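Local structure of galactose mutarotase related enzyme (Lactobacillus acidophilus, 3DCD) at residues Pro173-Ala177 against Ser178-Asn182; Asn98-Thr101 against Arg102-Tyr105; Val53-Leu56 against Lys57-Tyr61; Asp263-Asp267 against Leu268-Tyr272. The protein is of unconfirmed function but probably binds a carbohydrate and may act as a sugar isomerase. One frame throughout, in Å; residues are numbered along the deposited sequence.

Interaction 1 (Pro173-Ala177 against Ser178-Asn182); sequences PLKDA and SLDWN
K175 and S178 are joined by two backbone hydrogen bonds. K175 N donates to S178 O at 2.9 Å, almost straight at 172°. S178 N returns a bond to K175 O at 3.1 Å, coming in from above the carbonyl plane. Two residues further along, past the non-hydrogen-bonded pair L174 and L179, D180 N donates to P173 O over 2.9 Å. The strands 169-175 and 178-179 thus form a tight antiparallel beta hairpin. Its two-residue bend, D176 and A177, is a type I' turn, with positive phi at both residues. Water meets the polar groups at the bend: one molecule donates to D176 O and S178 OG, and another accepts from S178 OG and donates to A177 O. K175 has CG anti to the backbone N (chi1 -159°), and its chain reaches across D180. K175 NZ makes a salt bridge with D180 OD2 at 3.3 Å, a weak hydrogen bond; the same oxygen accepts a hydrogen bond from N183 ND2. With an alanine in place of D180, the K175 ammonium and the N183 amide would probably lose the acceptor they share. L174 CD2 touches L179 CD2 at 4.0 Å, and both leucines pack on I206 of strand 205-208.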
loop_
_atom_site.group_PDB
_atom_site.type_symbol
_atom_site.label_atom_id
_atom_site.label_comp_id
_atom_site.label_asym_id
_atom_site.label_seq_id
_atom_site.Cartn_x
_atom_site.Cartn_y
_atom_site.Cartn_z
ATOM N N PRO A 173 3.384 6.785 -16.142
ATOM C CA PRO A 173 4.117 5.551 -16.398
ATOM C C PRO A 173 5.461 5.530 -15.678
ATOM O O PRO A 173 6.050 6.592 -15.422
ATOM C CB PRO A 173 4.323 5.547 -17.929
ATOM C CG PRO A 173 3.750 6.796 -18.443
ATOM C CD PRO A 173 3.425 7.704 -17.289
ATOM N N LEU A 174 5.934 4.329 -15.351
ATOM C CA LEU A 174 7.261 4.171 -14.753
ATOM C C LEU A 174 8.268 3.765 -15.811
ATOM O O LEU A 174 7.959 2.951 -16.675
ATOM C CB LEU A 174 7.243 3.109 -13.647
ATOM C CG LEU A 174 6.690 3.464 -12.272
ATOM C CD1 LEU A 174 6.323 2.201 -11.513
ATOM C CD2 LEU A 174 7.690 4.286 -11.477
ATOM N N LYS A 175 9.465 4.347 -15.752
ATOM C CA LYS A 175 10.581 3.949 -16.616
ATOM C C LYS A 175 11.830 3.924 -15.727
ATOM O O LYS A 175 12.200 4.939 -15.130
ATOM C CB LYS A 175 10.732 4.930 -17.789
ATOM C CG LYS A 175 11.497 4.383 -19.009
ATOM C CD LYS A 175 11.644 5.446 -20.118
ATOM C CE LYS A 175 10.528 5.345 -21.190
ATOM N NZ LYS A 175 10.403 6.564 -22.096
ATOM N N ASP A 176 12.445 2.748 -15.594
ATOM C CA ASP A 176 13.627 2.574 -14.723
ATOM C C ASP A 176 13.373 3.034 -13.283
ATOM O O ASP A 176 14.223 3.682 -12.660
ATOM C CB ASP A 176 14.856 3.269 -15.328
ATOM C CG ASP A 176 15.231 2.703 -16.697
ATOM O OD1 ASP A 176 15.291 1.453 -16.825
ATOM O OD2 ASP A 176 15.469 3.506 -17.640
ATOM N N ALA A 177 12.182 2.696 -12.785
ATOM C CA ALA A 177 11.756 2.947 -11.414
ATOM C C ALA A 177 11.560 4.428 -11.052
ATOM O O ALA A 177 11.296 4.754 -9.884
ATOM C CB ALA A 177 12.685 2.220 -10.399
ATOM N N SER A 178 11.678 5.305 -12.061
ATOM C CA SER A 178 11.363 6.722 -11.903
ATOM C C SER A 178 10.117 7.065 -12.699
ATOM O O SER A 178 9.767 6.352 -13.653
ATOM C CB SER A 178 12.515 7.592 -12.372
ATOM O OG SER A 178 13.611 7.462 -11.468
ATOM N N LEU A 179 9.444 8.148 -12.311
ATOM C CA LEU A 179 8.267 8.625 -13.077
ATOM C C LEU A 179 8.667 9.193 -14.450
ATOM O O LEU A 179 9.426 10.173 -14.549
ATOM C CB LEU A 179 7.431 9.647 -12.282
ATOM C CG LEU A 179 7.062 9.372 -10.808
ATOM C CD1 LEU A 179 6.155 10.483 -10.268
ATOM C CD2 LEU A 179 6.376 8.015 -10.637
ATOM N N ASP A 180 8.149 8.567 -15.501
ATOM C CA ASP A 180 8.331 8.998 -16.873
ATOM C C ASP A 180 7.342 10.160 -17.106
ATOM O O ASP A 180 6.334 10.046 -17.827
ATOM C CB ASP A 180 8.096 7.799 -17.808
ATOM C CG ASP A 180 8.369 8.103 -19.254
ATOM O OD1 ASP A 180 9.069 9.091 -19.566
ATOM O OD2 ASP A 180 7.871 7.333 -20.094
ATOM N N TRP A 181 7.650 11.284 -16.468
ATOM C CA TRP A 181 6.695 12.362 -16.290
ATOM C C TRP A 181 6.045 12.827 -17.590
ATOM O O TRP A 181 4.826 13.013 -17.645
ATOM C CB TRP A 181 7.327 13.551 -15.552
ATOM C CG TRP A 181 6.264 14.520 -15.138
ATOM C CD1 TRP A 181 5.904 15.665 -15.785
ATOM C CD2 TRP A 181 5.371 14.381 -14.025
ATOM N NE1 TRP A 181 4.836 16.256 -15.140
ATOM C CE2 TRP A 181 4.505 15.495 -14.044
ATOM C CE3 TRP A 181 5.231 13.431 -13.000
ATOM C CZ2 TRP A 181 3.516 15.688 -13.077
ATOM C CZ3 TRP A 181 4.249 13.623 -12.043
ATOM C CH2 TRP A 181 3.397 14.743 -12.093
ATOM N N ASN A 182 6.842 12.993 -18.635
ATOM C CA ASN A 182 6.302 13.582 -19.868
ATOM C C ASN A 182 5.378 12.676 -20.657
ATOM O O ASN A 182 4.755 13.109 -21.634
ATOM C CB ASN A 182 7.416 14.139 -20.755
ATOM C CG ASN A 182 7.948 15.483 -20.248
ATOM O OD1 ASN A 182 9.113 15.835 -20.499
ATOM N ND2 ASN A 182 7.100 16.245 -19.548
HETATM O O HOH W 1 15.730 6.437 -12.998
HETATM O O HOH W 2 13.484 6.471 -9.094
#

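Interaction 2 (Asn98-Thr101 against Arg102-Tyr105); sequences NEET and RKVY
E100 and K103 meet as a salt bridge one turn apart on the short helix 99-104. K103 NZ lies 2.7 Å from E100 OE2, on the syn side of the carboxylate and 16° out of its plane. The two side chains run side by side in the same direction. K103 is extended beyond CG, while E100 bends at chi2 (-52°), which turns its carboxylate alongside the lysine chain. R102 folds back over the start of the helix. Its guanidinium lies flat against the backbone, with N98 O 3.4 Å above its plane and over its centre. The same carbonyl accepts the helical bond from R102 N at 3.0 Å.

N98 and T101 form a capping box at the N-terminus of this helix. T101 N donates to N98 OD1 at 2.8 Å, and N98 N donates to T101 OG1 at 3.0 Å. The threonine holds OG1 between its backbone N and carbonyl carbon (chi1 68°), where it can face N98 N. T101 OG1 also donates to a water, which in turn donates to Y105 O. Further along, V104 N bonds to T101 O at 3.1 Å from above the carbonyl plane, and the helix is only weakly bonded.

Outside this shell, D97 holds R102 NH1 in a salt bridge and probably helps to keep the guanidinium over N98. T101 packs on F75. Y105 is buried at the far end, its ring near F107 and F138 and its hydroxyl hydrogen-bonded to I137 O.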
loop_
_atom_site.group_PDB
_atom_site.type_symbol
_atom_site.label_atom_id
_atom_site.label_comp_id
_atom_site.label_asym_id
_atom_site.label_seq_id
_atom_site.Cartn_x
_atom_site.Cartn_y
_atom_site.Cartn_z
ATOM N N ASN A 98 15.215 5.848 15.659
ATOM C CA ASN A 98 16.287 5.317 16.494
ATOM C C ASN A 98 17.612 5.688 15.850
ATOM O O ASN A 98 17.625 6.356 14.804
ATOM C CB ASN A 98 16.150 3.790 16.671
ATOM C CG ASN A 98 15.971 3.059 15.343
ATOM O OD1 ASN A 98 16.771 3.215 14.432
ATOM N ND2 ASN A 98 14.903 2.275 15.228
ATOM N N GLU A 99 18.716 5.242 16.454
ATOM C CA GLU A 99 20.051 5.539 15.938
ATOM C C GLU A 99 20.200 5.161 14.462
ATOM O O GLU A 99 20.769 5.933 13.679
ATOM C CB GLU A 99 21.135 4.862 16.790
ATOM C CG GLU A 99 22.516 5.453 16.582
ATOM C CD GLU A 99 23.543 5.012 17.618
ATOM O OE1 GLU A 99 23.271 4.103 18.437
ATOM O OE2 GLU A 99 24.641 5.591 17.614
ATOM N N GLU A 100 19.646 4.007 14.088
ATOM C CA GLU A 100 19.720 3.499 12.715
ATOM C C GLU A 100 18.861 4.280 11.717
ATOM O O GLU A 100 19.329 4.615 10.623
ATOM C CB GLU A 100 19.347 2.016 12.659
ATOM C CG GLU A 100 20.409 1.094 13.219
ATOM C CD GLU A 100 21.772 1.366 12.603
ATOM O OE1 GLU A 100 21.906 1.221 11.368
ATOM O OE2 GLU A 100 22.699 1.742 13.348
ATOM N N THR A 101 17.604 4.558 12.061
ATOM C CA THR A 101 16.765 5.319 11.125
ATOM C C THR A 101 17.322 6.717 10.904
ATOM O O THR A 101 17.259 7.248 9.780
ATOM C CB THR A 101 15.293 5.426 11.565
ATOM O OG1 THR A 101 15.202 6.246 12.732
ATOM C CG2 THR A 101 14.684 4.046 11.821
ATOM N N ARG A 102 17.876 7.310 11.962
ATOM C CA ARG A 102 18.405 8.671 11.886
ATOM C C ARG A 102 19.603 8.792 10.937
ATOM O O ARG A 102 19.856 9.871 10.386
ATOM C CB ARG A 102 18.708 9.230 13.280
ATOM C CG ARG A 102 17.426 9.640 14.037
ATOM C CD ARG A 102 17.719 10.453 15.304
ATOM N NE ARG A 102 18.611 9.757 16.228
ATOM C CZ ARG A 102 18.212 8.899 17.165
ATOM N NH1 ARG A 102 16.927 8.624 17.321
ATOM N NH2 ARG A 102 19.099 8.310 17.952
ATOM N N LYS A 103 20.296 7.672 10.709
ATOM C CA LYS A 103 21.431 7.610 9.778
ATOM C C LYS A 103 21.031 7.796 8.310
ATOM O O LYS A 103 21.823 8.299 7.498
ATOM C CB LYS A 103 22.139 6.260 9.915
ATOM C CG LYS A 103 22.981 6.091 11.180
ATOM C CD LYS A 103 23.574 4.692 11.175
ATOM C CE LYS A 103 24.498 4.452 12.339
ATOM N NZ LYS A 103 24.875 3.014 12.361
ATOM N N VAL A 104 19.816 7.371 7.977
ATOM C CA VAL A 104 19.320 7.390 6.600
ATOM C C VAL A 104 18.179 8.392 6.434
ATOM O O VAL A 104 17.689 8.608 5.326
ATOM C CB VAL A 104 18.843 5.964 6.129
ATOM C CG1 VAL A 104 19.972 4.950 6.237
ATOM C CG2 VAL A 104 17.634 5.485 6.934
ATOM N N TYR A 105 17.759 8.997 7.546
ATOM C CA TYR A 105 16.566 9.839 7.557
ATOM C C TYR A 105 16.623 10.751 8.800
ATOM O O TYR A 105 16.315 10.315 9.920
ATOM C CB TYR A 105 15.311 8.951 7.535
ATOM C CG TYR A 105 14.017 9.728 7.371
ATOM C CD1 TYR A 105 13.719 10.378 6.171
ATOM C CD2 TYR A 105 13.100 9.817 8.424
ATOM C CE1 TYR A 105 12.536 11.113 6.023
ATOM C CE2 TYR A 105 11.920 10.554 8.288
ATOM C CZ TYR A 105 11.647 11.194 7.085
ATOM O OH TYR A 105 10.478 11.932 6.936
HETATM O O HOH W 3 14.884 8.785 11.665
#

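Interaction 3 (Val53-Leu56 against Lys57-Tyr61); sequences VGRL and KNDEY
D59 OD1 is gripped by two groups. R55 NE donates to it at 2.8 Å, and a water donates to it at 2.8 Å while accepting from L56 N. The other oxygen, D59 OD2, takes R55 NH2 at 2.9 Å through its syn lone pair. The arginine therefore holds the carboxylate side-on with two nitrogens, one to each oxygen. The pair is a bidentate salt bridge, its flat groups nearly coplanar at 18°. R55 is extended from CG to NE, with CG anti to the backbone N (chi1 -162°), which carries NE and NH2 out alongside the carboxylate. A leucine at D59 would probably leave the R55 guanidinium without its counter-charge and free to swing. D59 N also bonds to L56 O at 2.9 Å, closing the bend that leads into strand 60-63. L56 CD1 meets the edge of the Y61 ring at CD2, 3.5 Å away. Beyond the bend, K57 N donates to D260 OD2 and K57 NZ to D262 O. Y61 pairs with Y68 of strand 66-69 through the backbone, and its ring lies close to that of Y68. Its hydroxyl bonds to V104 O at the end of helix 99-104.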
loop_
_atom_site.group_PDB
_atom_site.type_symbol
_atom_site.label_atom_id
_atom_site.label_comp_id
_atom_site.label_asym_id
_atom_site.label_seq_id
_atom_site.Cartn_x
_atom_site.Cartn_y
_atom_site.Cartn_z
ATOM N N VAL A 53 7.636 6.563 -0.567
ATOM C CA VAL A 53 6.935 5.610 -1.403
ATOM C C VAL A 53 7.746 5.525 -2.690
ATOM O O VAL A 53 8.124 6.554 -3.248
ATOM C CB VAL A 53 5.510 6.107 -1.745
ATOM C CG1 VAL A 53 4.901 5.230 -2.831
ATOM C CG2 VAL A 53 4.634 6.126 -0.511
ATOM N N GLY A 54 8.023 4.307 -3.149
ATOM C CA GLY A 54 8.792 4.106 -4.381
ATOM C C GLY A 54 10.283 4.354 -4.221
ATOM O O GLY A 54 10.791 4.499 -3.116
ATOM N N ARG A 55 10.986 4.404 -5.351
ATOM C CA ARG A 55 12.436 4.516 -5.344
ATOM C C ARG A 55 12.927 5.936 -5.600
ATOM O O ARG A 55 12.328 6.696 -6.369
ATOM C CB ARG A 55 13.027 3.567 -6.394
ATOM C CG ARG A 55 14.503 3.271 -6.213
ATOM C CD ARG A 55 14.919 2.107 -7.091
ATOM N NE ARG A 55 16.281 1.686 -6.808
ATOM C CZ ARG A 55 16.896 0.701 -7.454
ATOM N NH1 ARG A 55 16.260 0.035 -8.419
ATOM N NH2 ARG A 55 18.141 0.376 -7.126
ATOM N N LEU A 56 14.041 6.263 -4.952
ATOM C CA LEU A 56 14.818 7.447 -5.239
ATOM C C LEU A 56 15.825 7.106 -6.322
ATOM O O LEU A 56 16.356 5.978 -6.353
ATOM C CB LEU A 56 15.570 7.884 -3.975
ATOM C CG LEU A 56 14.734 8.130 -2.713
ATOM C CD1 LEU A 56 15.664 8.291 -1.482
ATOM C CD2 LEU A 56 13.780 9.347 -2.883
ATOM N N LYS A 57 16.104 8.064 -7.208
ATOM C CA LYS A 57 17.203 7.906 -8.165
ATOM C C LYS A 57 18.495 7.636 -7.404
ATOM O O LYS A 57 18.864 8.407 -6.497
ATOM C CB LYS A 57 17.364 9.154 -9.045
ATOM C CG LYS A 57 16.363 9.257 -10.212
ATOM C CD LYS A 57 15.878 10.701 -10.447
ATOM C CE LYS A 57 16.906 11.628 -11.038
ATOM N NZ LYS A 57 17.376 11.148 -12.367
ATOM N N ASN A 58 19.157 6.527 -7.760
ATOM C CA ASN A 58 20.414 6.114 -7.131
ATOM C C ASN A 58 20.257 5.764 -5.647
ATOM O O ASN A 58 21.238 5.723 -4.901
ATOM C CB ASN A 58 21.479 7.196 -7.340
ATOM C CG ASN A 58 21.873 7.337 -8.797
ATOM O OD1 ASN A 58 22.098 6.340 -9.482
ATOM N ND2 ASN A 58 21.950 8.579 -9.283
ATOM N N ASP A 59 19.012 5.510 -5.234
ATOM C CA ASP A 59 18.654 5.248 -3.832
ATOM C C ASP A 59 19.250 6.274 -2.880
ATOM O O ASP A 59 19.746 5.917 -1.817
ATOM C CB ASP A 59 19.054 3.821 -3.415
ATOM C CG ASP A 59 18.434 2.775 -4.305
ATOM O OD1 ASP A 59 17.190 2.768 -4.405
ATOM O OD2 ASP A 59 19.190 1.986 -4.920
ATOM N N GLU A 60 19.193 7.549 -3.266
ATOM C CA GLU A 60 19.770 8.598 -2.446
ATOM C C GLU A 60 19.064 9.945 -2.616
ATOM O O GLU A 60 18.354 10.186 -3.586
ATOM C CB GLU A 60 21.282 8.738 -2.714
ATOM C CG GLU A 60 21.620 9.282 -4.086
ATOM C CD GLU A 60 23.115 9.419 -4.326
ATOM O OE1 GLU A 60 23.909 8.603 -3.802
ATOM O OE2 GLU A 60 23.489 10.345 -5.073
ATOM N N TYR A 61 19.271 10.814 -1.640
ATOM C CA TYR A 61 18.740 12.157 -1.660
ATOM C C TYR A 61 19.674 13.038 -0.859
ATOM O O TYR A 61 20.540 12.542 -0.127
ATOM C CB TYR A 61 17.325 12.202 -1.077
ATOM C CG TYR A 61 17.222 11.871 0.409
ATOM C CD1 TYR A 61 17.304 12.882 1.376
ATOM C CD2 TYR A 61 17.001 10.556 0.843
ATOM C CE1 TYR A 61 17.206 12.594 2.727
ATOM C CE2 TYR A 61 16.884 10.262 2.202
ATOM C CZ TYR A 61 16.986 11.285 3.130
ATOM O OH TYR A 61 16.885 11.008 4.472
HETATM O O HOH W 4 15.368 4.451 -3.205
#

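Interaction 4 (Asp263-Asp267 against Leu268-Tyr272); sequences DADGD and LEHKY
The backbone turns sharply after D267, and H270 N donates to D267 O at 2.8 Å, reaching it from above the carbonyl plane. G266 helps shape the approach: a CB at its backbone angles would collide with D265 O, which accounts for the glycine. D265 makes an Asx turn here, with OD1 accepting from D267 N at 3.0 Å. Its other oxygen reaches across to the histidine. H270 ND1 donates to D265 OD2 at 2.7 Å and 162°, close to the ring plane and onto the syn lone pair. With CG between its backbone N and carbonyl carbon (chi1 64°), D265 can serve both partners at once. The carboxylate and ring planes are 40° apart. D267 approaches the same ring differently. Its OD2 sits 3.4 Å above one ring face, offset toward the rim, while OD1 accepts from E269 N at 2.9 Å. Two waters link D267 to E269 OE1, one through each carboxylate oxygen of D267. L268 turns inward and packs on Y61, F107 and I137. K271 NZ makes a salt bridge with D260 OD1 and a hydrogen bond with I258 O. The waters bridge two like charges, with D267 OD1 and E269 OE1 4.3 Å apart, and probably ease their repulsion. The carboxylates of D265 at the edge and D267 over the face would probably favour a protonated, positively charged H270.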
loop_
_atom_site.group_PDB
_atom_site.type_symbol
_atom_site.label_atom_id
_atom_site.label_comp_id
_atom_site.label_asym_id
_atom_site.label_seq_id
_atom_site.Cartn_x
_atom_site.Cartn_y
_atom_site.Cartn_z
ATOM N N ASP A 263 13.314 13.502 -13.716
ATOM C CA ASP A 263 14.110 14.734 -13.609
ATOM C C ASP A 263 14.296 15.299 -12.179
ATOM O O ASP A 263 14.615 16.473 -12.018
ATOM C CB ASP A 263 13.507 15.813 -14.526
ATOM C CG ASP A 263 12.059 16.113 -14.205
ATOM O OD1 ASP A 263 11.549 15.707 -13.135
ATOM O OD2 ASP A 263 11.399 16.769 -15.032
ATOM N N ALA A 264 14.075 14.493 -11.143
ATOM C CA ALA A 264 14.236 14.993 -9.774
ATOM C C ALA A 264 15.668 15.486 -9.541
ATOM O O ALA A 264 16.621 14.857 -10.021
ATOM C CB ALA A 264 13.883 13.900 -8.769
ATOM N N ASP A 265 15.828 16.600 -8.819
ATOM C CA ASP A 265 17.179 17.094 -8.487
ATOM C C ASP A 265 17.813 16.409 -7.278
ATOM O O ASP A 265 18.992 16.620 -6.999
ATOM C CB ASP A 265 17.251 18.629 -8.351
ATOM C CG ASP A 265 16.421 19.190 -7.187
ATOM O OD1 ASP A 265 15.868 18.422 -6.359
ATOM O OD2 ASP A 265 16.317 20.444 -7.106
ATOM N N GLY A 266 17.032 15.602 -6.571
ATOM C CA GLY A 266 17.549 14.826 -5.439
ATOM C C GLY A 266 17.446 15.520 -4.092
ATOM O O GLY A 266 17.680 14.898 -3.062
ATOM N N ASP A 267 17.117 16.814 -4.099
ATOM C CA ASP A 267 16.919 17.565 -2.865
ATOM C C ASP A 267 15.572 17.196 -2.233
ATOM O O ASP A 267 14.521 17.432 -2.823
ATOM C CB ASP A 267 16.957 19.064 -3.147
ATOM C CG ASP A 267 16.918 19.904 -1.882
ATOM O OD1 ASP A 267 16.519 19.407 -0.805
ATOM O OD2 ASP A 267 17.293 21.088 -1.974
ATOM N N LEU A 268 15.608 16.620 -1.030
ATOM C CA LEU A 268 14.362 16.222 -0.351
ATOM C C LEU A 268 13.344 17.367 -0.258
ATOM O O LEU A 268 12.127 17.151 -0.331
ATOM C CB LEU A 268 14.675 15.685 1.050
ATOM C CG LEU A 268 13.549 15.112 1.912
ATOM C CD1 LEU A 268 12.989 13.846 1.288
ATOM C CD2 LEU A 268 14.122 14.822 3.289
ATOM N N GLU A 269 13.842 18.586 -0.070
ATOM C CA GLU A 269 12.965 19.741 0.021
ATOM C C GLU A 269 12.298 20.080 -1.304
ATOM O O GLU A 269 11.334 20.833 -1.316
ATOM C CB GLU A 269 13.727 20.959 0.534
ATOM C CG GLU A 269 14.144 20.843 1.986
ATOM C CD GLU A 269 14.788 22.112 2.497
ATOM O OE1 GLU A 269 16.014 22.287 2.320
ATOM O OE2 GLU A 269 14.053 22.932 3.083
ATOM N N HIS A 270 12.812 19.554 -2.417
ATOM C CA HIS A 270 12.178 19.786 -3.730
ATOM C C HIS A 270 11.436 18.565 -4.269
ATOM O O HIS A 270 10.846 18.628 -5.366
ATOM C CB HIS A 270 13.208 20.198 -4.778
ATOM C CG HIS A 270 13.998 21.417 -4.422
ATOM N ND1 HIS A 270 15.238 21.674 -4.967
ATOM C CD2 HIS A 270 13.731 22.445 -3.582
ATOM C CE1 HIS A 270 15.699 22.812 -4.478
ATOM N NE2 HIS A 270 14.804 23.297 -3.633
ATOM N N LYS A 271 11.469 17.454 -3.528
ATOM C CA LYS A 271 10.936 16.181 -4.047
ATOM C C LYS A 271 9.413 16.208 -4.219
ATOM O O LYS A 271 8.675 16.323 -3.256
ATOM C CB LYS A 271 11.373 15.004 -3.166
ATOM C CG LYS A 271 10.892 13.619 -3.644
ATOM C CD LYS A 271 11.415 12.532 -2.707
ATOM C CE LYS A 271 10.602 11.232 -2.866
ATOM N NZ LYS A 271 10.621 10.713 -4.283
ATOM N N TYR A 272 8.972 16.102 -5.467
ATOM C CA TYR A 272 7.553 16.068 -5.814
ATOM C C TYR A 272 6.730 15.060 -5.017
ATOM O O TYR A 272 7.150 13.897 -4.823
ATOM C CB TYR A 272 7.396 15.780 -7.307
ATOM C CG TYR A 272 5.959 15.593 -7.702
ATOM C CD1 TYR A 272 5.110 16.691 -7.877
ATOM C CD2 TYR A 272 5.433 14.317 -7.875
ATOM C CE1 TYR A 272 3.774 16.510 -8.221
ATOM C CE2 TYR A 272 4.099 14.134 -8.225
ATOM C CZ TYR A 272 3.286 15.234 -8.384
ATOM O OH TYR A 272 1.960 15.033 -8.728
HETATM O O HOH W 5 17.734 20.409 1.525
HETATM O O HOH W 6 16.804 23.188 -0.556
#

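Interactions 1, 3 and 4 gather on one side of the chain, and interaction 3 touches each of the others. All four are partly buried: L179, T101, Y105, L56, Y61, L268 and K271 are buried, while D176, E100, R55 and D265 are exposed. Interaction 1 is a hairpin held by backbone bonds and interaction 2 a capped helix turn. Interaction 3 is a bend leading into strand 60-63 and interaction 4 an irregular loop. Carboxylates shape both, pairing with a guanidinium in one, with a histidine and main-chain amides in the other. K57 packs on S178, and Y272 meets W181. L56 and Y61 lie against K271 and L268. Interaction 2 touches interaction 3 alone; its nearest atoms are about 17 Å from interaction 1 and about 5 Å from interaction 4.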